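Local atomic coordinates of transcriptional regulator, LysR family (Vibrio cholerae, PDB entry 3T1B), a protein that probably binds DNA as a LysR-type transcription factor and activates virulence genes, in a way influenced by oxygen and pH. Residues S90-I95 against D119-L124; R94-S99 against T136-I141. The protein carries 1 engineered substitution. All coordinates share one frame; numbering follows the deposited sequence.

How the contacts relate
Strand 91-98 takes part in both contacts, flanked by strand 120-127 in contact 1 and by strand 140-144 in contact 2, so together they describe three neighbouring parallel strands of one sheet. Arg94 and Ile95 belong to both. Contact 1 is a regular strand pair whose isoleucine-rich face is buried largely beneath helices; the charged face and the outer edge of strand 120-127 meet a second subunit, where the sheet runs on. Contact 2 has only a short strand pairing at its buried end, and depends more on a turn, an aspartate carboxylate that accepts a strand N-H, and a tryptophan. Arg94 divides its side chain between them, offering charge to Glu123 in contact 1 and a flat cationic surface to Trp138 in contact 2.

Contact 1. Residues S90-I95 against D119-L124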
loop_
_atom_site.group_PDB
_atom_site.type_symbol
_atom_site.label_atom_id
_atom_site.label_comp_id
_atom_site.label_asym_id
_atom_site.label_seq_id
_atom_site.Cartn_x
_atom_site.Cartn_y
_atom_site.Cartn_z
ATOM N N SER A 90 -25.887 -11.451 14.669
ATOM C CA SER A 90 -25.847 -10.134 15.298
ATOM C C SER A 90 -24.452 -9.523 15.234
ATOM O O SER A 90 -23.484 -10.196 14.875
ATOM C CB SER A 90 -26.303 -10.220 16.752
ATOM O OG SER A 90 -25.376 -10.960 17.524
ATOM N N GLY A 91 -24.357 -8.242 15.578
ATOM C CA GLY A 91 -23.083 -7.545 15.581
ATOM C C GLY A 91 -23.081 -6.342 14.661
ATOM O O GLY A 91 -24.043 -6.112 13.926
ATOM N N ARG A 92 -21.997 -5.574 14.699
ATOM C CA ARG A 92 -21.890 -4.357 13.904
ATOM C C ARG A 92 -21.181 -4.614 12.580
ATOM O O ARG A 92 -20.227 -5.390 12.520
ATOM C CB ARG A 92 -21.152 -3.274 14.691
ATOM C CG ARG A 92 -21.062 -1.933 13.978
ATOM C CD ARG A 92 -20.495 -0.867 14.896
ATOM N NE ARG A 92 -21.212 -0.834 16.169
ATOM C CZ ARG A 92 -22.324 -0.140 16.386
ATOM N NH1 ARG A 92 -22.905 -0.176 17.577
ATOM N NH2 ARG A 92 -22.856 0.592 15.415
ATOM N N ILE A 93 -21.652 -3.959 11.521
ATOM C CA ILE A 93 -21.031 -4.067 10.204
ATOM C C ILE A 93 -20.687 -2.687 9.644
ATOM O O ILE A 93 -21.451 -1.735 9.800
ATOM C CB ILE A 93 -21.942 -4.808 9.202
ATOM C CG1 ILE A 93 -23.211 -3.999 8.928
ATOM C CG2 ILE A 93 -22.293 -6.191 9.717
ATOM C CD1 ILE A 93 -24.169 -4.681 7.985
ATOM N N ARG A 94 -19.531 -2.586 8.994
ATOM C CA ARG A 94 -19.098 -1.326 8.404
ATOM C C ARG A 94 -19.500 -1.257 6.933
ATOM O O ARG A 94 -19.165 -2.147 6.147
ATOM C CB ARG A 94 -17.584 -1.145 8.550
ATOM C CG ARG A 94 -17.069 -1.355 9.963
ATOM C CD ARG A 94 -15.607 -0.941 10.111
ATOM N NE ARG A 94 -15.447 0.507 10.248
ATOM C CZ ARG A 94 -14.826 1.286 9.366
ATOM N NH1 ARG A 94 -14.294 0.760 8.272
ATOM N NH2 ARG A 94 -14.732 2.590 9.580
ATOM N N ILE A 95 -20.220 -0.201 6.570
ATOM C CA ILE A 95 -20.688 -0.021 5.199
ATOM C C ILE A 95 -20.288 1.338 4.626
ATOM O O ILE A 95 -20.416 2.367 5.291
ATOM C CB ILE A 95 -22.215 -0.174 5.110
ATOM C CG1 ILE A 95 -22.633 -1.574 5.555
ATOM C CG2 ILE A 95 -22.692 0.088 3.690
ATOM C CD1 ILE A 95 -24.127 -1.786 5.558
ATOM N N ASP A 119 -30.640 -6.703 15.888
ATOM C CA ASP A 119 -29.404 -7.037 16.593
ATOM C C ASP A 119 -28.159 -6.817 15.736
ATOM O O ASP A 119 -27.033 -6.972 16.213
ATOM C CB ASP A 119 -29.447 -8.477 17.106
ATOM C CG ASP A 119 -30.493 -8.680 18.181
ATOM O OD1 ASP A 119 -30.825 -7.701 18.883
ATOM O OD2 ASP A 119 -30.980 -9.820 18.327
ATOM N N ILE A 120 -28.366 -6.461 14.473
ATOM C CA ILE A 120 -27.262 -6.121 13.582
ATOM C C ILE A 120 -27.160 -4.609 13.425
ATOM O O ILE A 120 -28.080 -3.964 12.920
ATOM C CB ILE A 120 -27.433 -6.761 12.196
ATOM C CG1 ILE A 120 -27.458 -8.286 12.314
ATOM C CG2 ILE A 120 -26.313 -6.322 11.275
ATOM C CD1 ILE A 120 -27.710 -8.998 10.998
ATOM N N HIS A 121 -26.040 -4.044 13.858
ATOM C CA HIS A 121 -25.867 -2.599 13.852
ATOM C C HIS A 121 -25.063 -2.141 12.641
ATOM O O HIS A 121 -24.182 -2.857 12.167
ATOM C CB HIS A 121 -25.191 -2.148 15.145
ATOM C CG HIS A 121 -25.946 -2.544 16.377
ATOM N ND1 HIS A 121 -27.202 -3.099 16.331
ATOM C CD2 HIS A 121 -25.617 -2.458 17.689
ATOM C CE1 HIS A 121 -27.623 -3.342 17.560
ATOM N NE2 HIS A 121 -26.680 -2.964 18.402
ATOM N N ILE A 122 -25.367 -0.945 12.147
ATOM C CA ILE A 122 -24.719 -0.420 10.948
ATOM C C ILE A 122 -23.850 0.807 11.211
ATOM O O ILE A 122 -24.321 1.815 11.740
ATOM C CB ILE A 122 -25.754 -0.052 9.866
ATOM C CG1 ILE A 122 -26.408 -1.311 9.300
ATOM C CG2 ILE A 122 -25.107 0.759 8.745
ATOM C CD1 ILE A 122 -27.367 -1.037 8.172
ATOM N N GLU A 123 -22.578 0.714 10.834
ATOM C CA GLU A 123 -21.712 1.885 10.780
ATOM C C GLU A 123 -21.571 2.300 9.321
ATOM O O GLU A 123 -21.011 1.564 8.509
ATOM C CB GLU A 123 -20.344 1.599 11.401
ATOM C CG GLU A 123 -19.386 2.779 11.334
ATOM C CD GLU A 123 -18.152 2.588 12.194
ATOM O OE1 GLU A 123 -18.269 2.014 13.300
ATOM O OE2 GLU A 123 -17.058 3.009 11.763
ATOM N N LEU A 124 -22.098 3.475 8.991
ATOM C CA LEU A 124 -22.152 3.931 7.608
ATOM C C LEU A 124 -21.268 5.153 7.363
ATOM O O LEU A 124 -21.357 6.152 8.077
ATOM C CB LEU A 124 -23.600 4.244 7.216
ATOM C CG LEU A 124 -23.868 4.745 5.794
ATOM C CD1 LEU A 124 -23.552 3.669 4.762
ATOM C CD2 LEU A 124 -25.309 5.202 5.670
#
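Ile93 lies alongside Ile122 on the tightly packed face of this strand pair, CG1 to CG1 4.2 Å, and Ile95 CG2 reaches Leu124 CD1 at 3.8 Å. Beta-branched isoleucine suits extended backbone and fills the layer beneath helices 102-116 and 276-286, whose Phe113 and Phe281 help cover it. Five backbone hydrogen bonds join the strands, from Gly91 N to Asp119 O (3.0 Å) through to Ile95 N to Glu123 O (2.7 Å). Gly91 adopts a positive phi of 121°, which side-chain-bearing residues seldom tolerate. These parallel strands are the two arms of a beta-alpha-beta unit connected by helix 102-116. Their other face is polar and only partly exposed, since a second subunit reaches over it. Arg92 bends at chi3 (-51°), laying one guanidinium face over His121 CB, while NH1 bonds Gly213 O of that subunit. Glu123 OE2 takes a salt bridge from Arg94 NH2 at 3.2 Å, on its anti side but tilted well out of the carboxylate plane; the Arg94 guanidinium is shared with Glu137 O and lies on Trp138. Glu123 OE1 forms a salt bridge with Arg212 NH2 of the second subunit. At the solvent-exposed end, Ser90 and Asp119 merely touch, CB to CB 3.6 Å.

Contact 2. Residues R94-S99 against T136-I141; sequences RISAPS and TEWDVI
Arg94 O accepts two backbone N-H groups where 136-141 turns into its strand: Asp139 N binds it at 2.9 Å, and Val140 N adds a weak, longer bond at 3.5 Å. Asp139 also returns a bond through its side chain. With CG beside its own backbone N (chi1 -72°), its carboxylate swings back to Arg94, and OD2 accepts Arg94 N at 3.0 Å on the anti side, tilted out of the carboxylate plane. Aspartate suits this place because its short acidic chain can satisfy a strand N-H before regular pairing begins. Further along, Ser96 N donates to Val140 O at 3.1 Å, nearly straight at the hydrogen, and the two strands run parallel. On the Ser96 side of the sheet, the Trp138 indole is held between two residues of the same strand. The Arg94 guanidinium lies flat over one face as a cation-pi stack, planes 23° apart and CZ 4.0 Å from the centroid of the six-membered ring. Ser96 CB makes a CH-pi contact with the opposite face, 4.0 Å from the same centroid; serine is small enough to fit close under the ring. The bend in the Arg94 chain at chi3 (79°) also turns NH1 toward Glu137 O, where it makes a hydrogen bond whose modelled length is doubtfully short. Beyond the pair, Trp138 packs on Met125 of strand 120-127, while Ile95 and Val140 turn together to the other side of the sheet, against Phe281 of helix 276-286.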
loop_
_atom_site.group_PDB
_atom_site.type_symbol
_atom_site.label_atom_id
_atom_site.label_comp_id
_atom_site.label_asym_id
_atom_site.label_seq_id
_atom_site.Cartn_x
_atom_site.Cartn_y
_atom_site.Cartn_z
ATOM N N ARG A 94 -19.531 -2.586 8.994
ATOM C CA ARG A 94 -19.098 -1.326 8.404
ATOM C C ARG A 94 -19.500 -1.257 6.933
ATOM O O ARG A 94 -19.165 -2.147 6.147
ATOM C CB ARG A 94 -17.584 -1.145 8.550
ATOM C CG ARG A 94 -17.069 -1.355 9.963
ATOM C CD ARG A 94 -15.607 -0.941 10.111
ATOM N NE ARG A 94 -15.447 0.507 10.248
ATOM C CZ ARG A 94 -14.826 1.286 9.366
ATOM N NH1 ARG A 94 -14.294 0.760 8.272
ATOM N NH2 ARG A 94 -14.732 2.590 9.580
ATOM N N ILE A 95 -20.220 -0.201 6.570
ATOM C CA ILE A 95 -20.688 -0.021 5.199
ATOM C C ILE A 95 -20.288 1.338 4.626
ATOM O O ILE A 95 -20.416 2.367 5.291
ATOM C CB ILE A 95 -22.215 -0.174 5.110
ATOM C CG1 ILE A 95 -22.633 -1.574 5.555
ATOM C CG2 ILE A 95 -22.692 0.088 3.690
ATOM C CD1 ILE A 95 -24.127 -1.786 5.558
ATOM N N SER A 96 -19.800 1.331 3.390
ATOM C CA SER A 96 -19.412 2.558 2.704
ATOM C C SER A 96 -20.330 2.803 1.514
ATOM O O SER A 96 -20.609 1.888 0.740
ATOM C CB SER A 96 -17.959 2.474 2.238
ATOM O OG SER A 96 -17.594 3.615 1.480
ATOM N N ALA A 97 -20.798 4.040 1.372
ATOM C CA ALA A 97 -21.745 4.389 0.320
ATOM C C ALA A 97 -21.457 5.777 -0.258
ATOM O O ALA A 97 -20.761 6.577 0.366
ATOM C CB ALA A 97 -23.168 4.312 0.852
ATOM N N PRO A 98 -21.991 6.064 -1.458
ATOM C CA PRO A 98 -21.767 7.343 -2.146
ATOM C C PRO A 98 -22.393 8.523 -1.405
ATOM O O PRO A 98 -23.457 8.379 -0.803
ATOM C CB PRO A 98 -22.461 7.141 -3.498
ATOM C CG PRO A 98 -22.538 5.659 -3.673
ATOM C CD PRO A 98 -22.759 5.128 -2.295
ATOM N N SER A 99 -21.735 9.677 -1.466
ATOM C CA SER A 99 -22.159 10.858 -0.718
ATOM C C SER A 99 -23.609 11.268 -0.978
ATOM O O SER A 99 -24.425 11.310 -0.059
ATOM C CB SER A 99 -21.233 12.042 -1.021
ATOM O OG SER A 99 -19.917 11.800 -0.545
ATOM N N THR A 136 -10.348 -3.253 2.641
ATOM C CA THR A 136 -10.173 -4.153 3.776
ATOM C C THR A 136 -10.755 -3.565 5.058
ATOM O O THR A 136 -10.772 -4.221 6.100
ATOM C CB THR A 136 -8.689 -4.488 4.005
ATOM O OG1 THR A 136 -7.987 -3.304 4.404
ATOM C CG2 THR A 136 -8.071 -5.040 2.730
ATOM N N GLU A 137 -11.235 -2.328 4.977
ATOM C CA GLU A 137 -11.823 -1.659 6.132
ATOM C C GLU A 137 -13.341 -1.798 6.149
ATOM O O GLU A 137 -13.996 -1.405 7.115
ATOM C CB GLU A 137 -11.458 -0.174 6.136
ATOM C CG GLU A 137 -9.983 0.120 6.321
ATOM C CD GLU A 137 -9.699 1.608 6.437
ATOM O OE1 GLU A 137 -8.507 1.990 6.476
ATOM O OE2 GLU A 137 -10.671 2.395 6.492
ATOM N N TRP A 138 -13.897 -2.362 5.083
ATOM C CA TRP A 138 -15.345 -2.374 4.906
ATOM C C TRP A 138 -15.910 -3.774 4.669
ATOM O O TRP A 138 -15.276 -4.613 4.030
ATOM C CB TRP A 138 -15.739 -1.434 3.763
ATOM C CG TRP A 138 -15.156 -0.063 3.914
ATOM C CD1 TRP A 138 -14.082 0.451 3.249
ATOM C CD2 TRP A 138 -15.606 0.965 4.804
ATOM N NE1 TRP A 138 -13.839 1.739 3.663
ATOM C CE2 TRP A 138 -14.761 2.078 4.619
ATOM C CE3 TRP A 138 -16.643 1.054 5.737
ATOM C CZ2 TRP A 138 -14.921 3.265 5.331
ATOM C CZ3 TRP A 138 -16.799 2.230 6.445
ATOM C CH2 TRP A 138 -15.942 3.321 6.238
ATOM N N ASP A 139 -17.104 -4.018 5.204
ATOM C CA ASP A 139 -17.805 -5.277 4.991
ATOM C C ASP A 139 -18.520 -5.268 3.643
ATOM O O ASP A 139 -18.499 -6.258 2.911
ATOM C CB ASP A 139 -18.808 -5.528 6.121
ATOM C CG ASP A 139 -18.132 -5.888 7.432
ATOM O OD1 ASP A 139 -17.180 -6.698 7.410
ATOM O OD2 ASP A 139 -18.548 -5.358 8.485
ATOM N N VAL A 140 -19.159 -4.147 3.329
ATOM C CA VAL A 140 -19.809 -3.966 2.035
ATOM C C VAL A 140 -19.593 -2.545 1.528
ATOM O O VAL A 140 -19.720 -1.577 2.281
ATOM C CB VAL A 140 -21.325 -4.253 2.095
ATOM C CG1 VAL A 140 -21.984 -3.890 0.770
ATOM C CG2 VAL A 140 -21.582 -5.711 2.433
ATOM N N ILE A 141 -19.266 -2.428 0.245
ATOM C CA ILE A 141 -19.026 -1.129 -0.370
ATOM C C ILE A 141 -19.989 -0.846 -1.519
ATOM O O ILE A 141 -20.082 -1.614 -2.478
ATOM C CB ILE A 141 -17.582 -1.008 -0.900
ATOM C CG1 ILE A 141 -16.573 -1.221 0.231
ATOM C CG2 ILE A 141 -17.371 0.351 -1.564
ATOM C CD1 ILE A 141 -15.123 -1.144 -0.216
#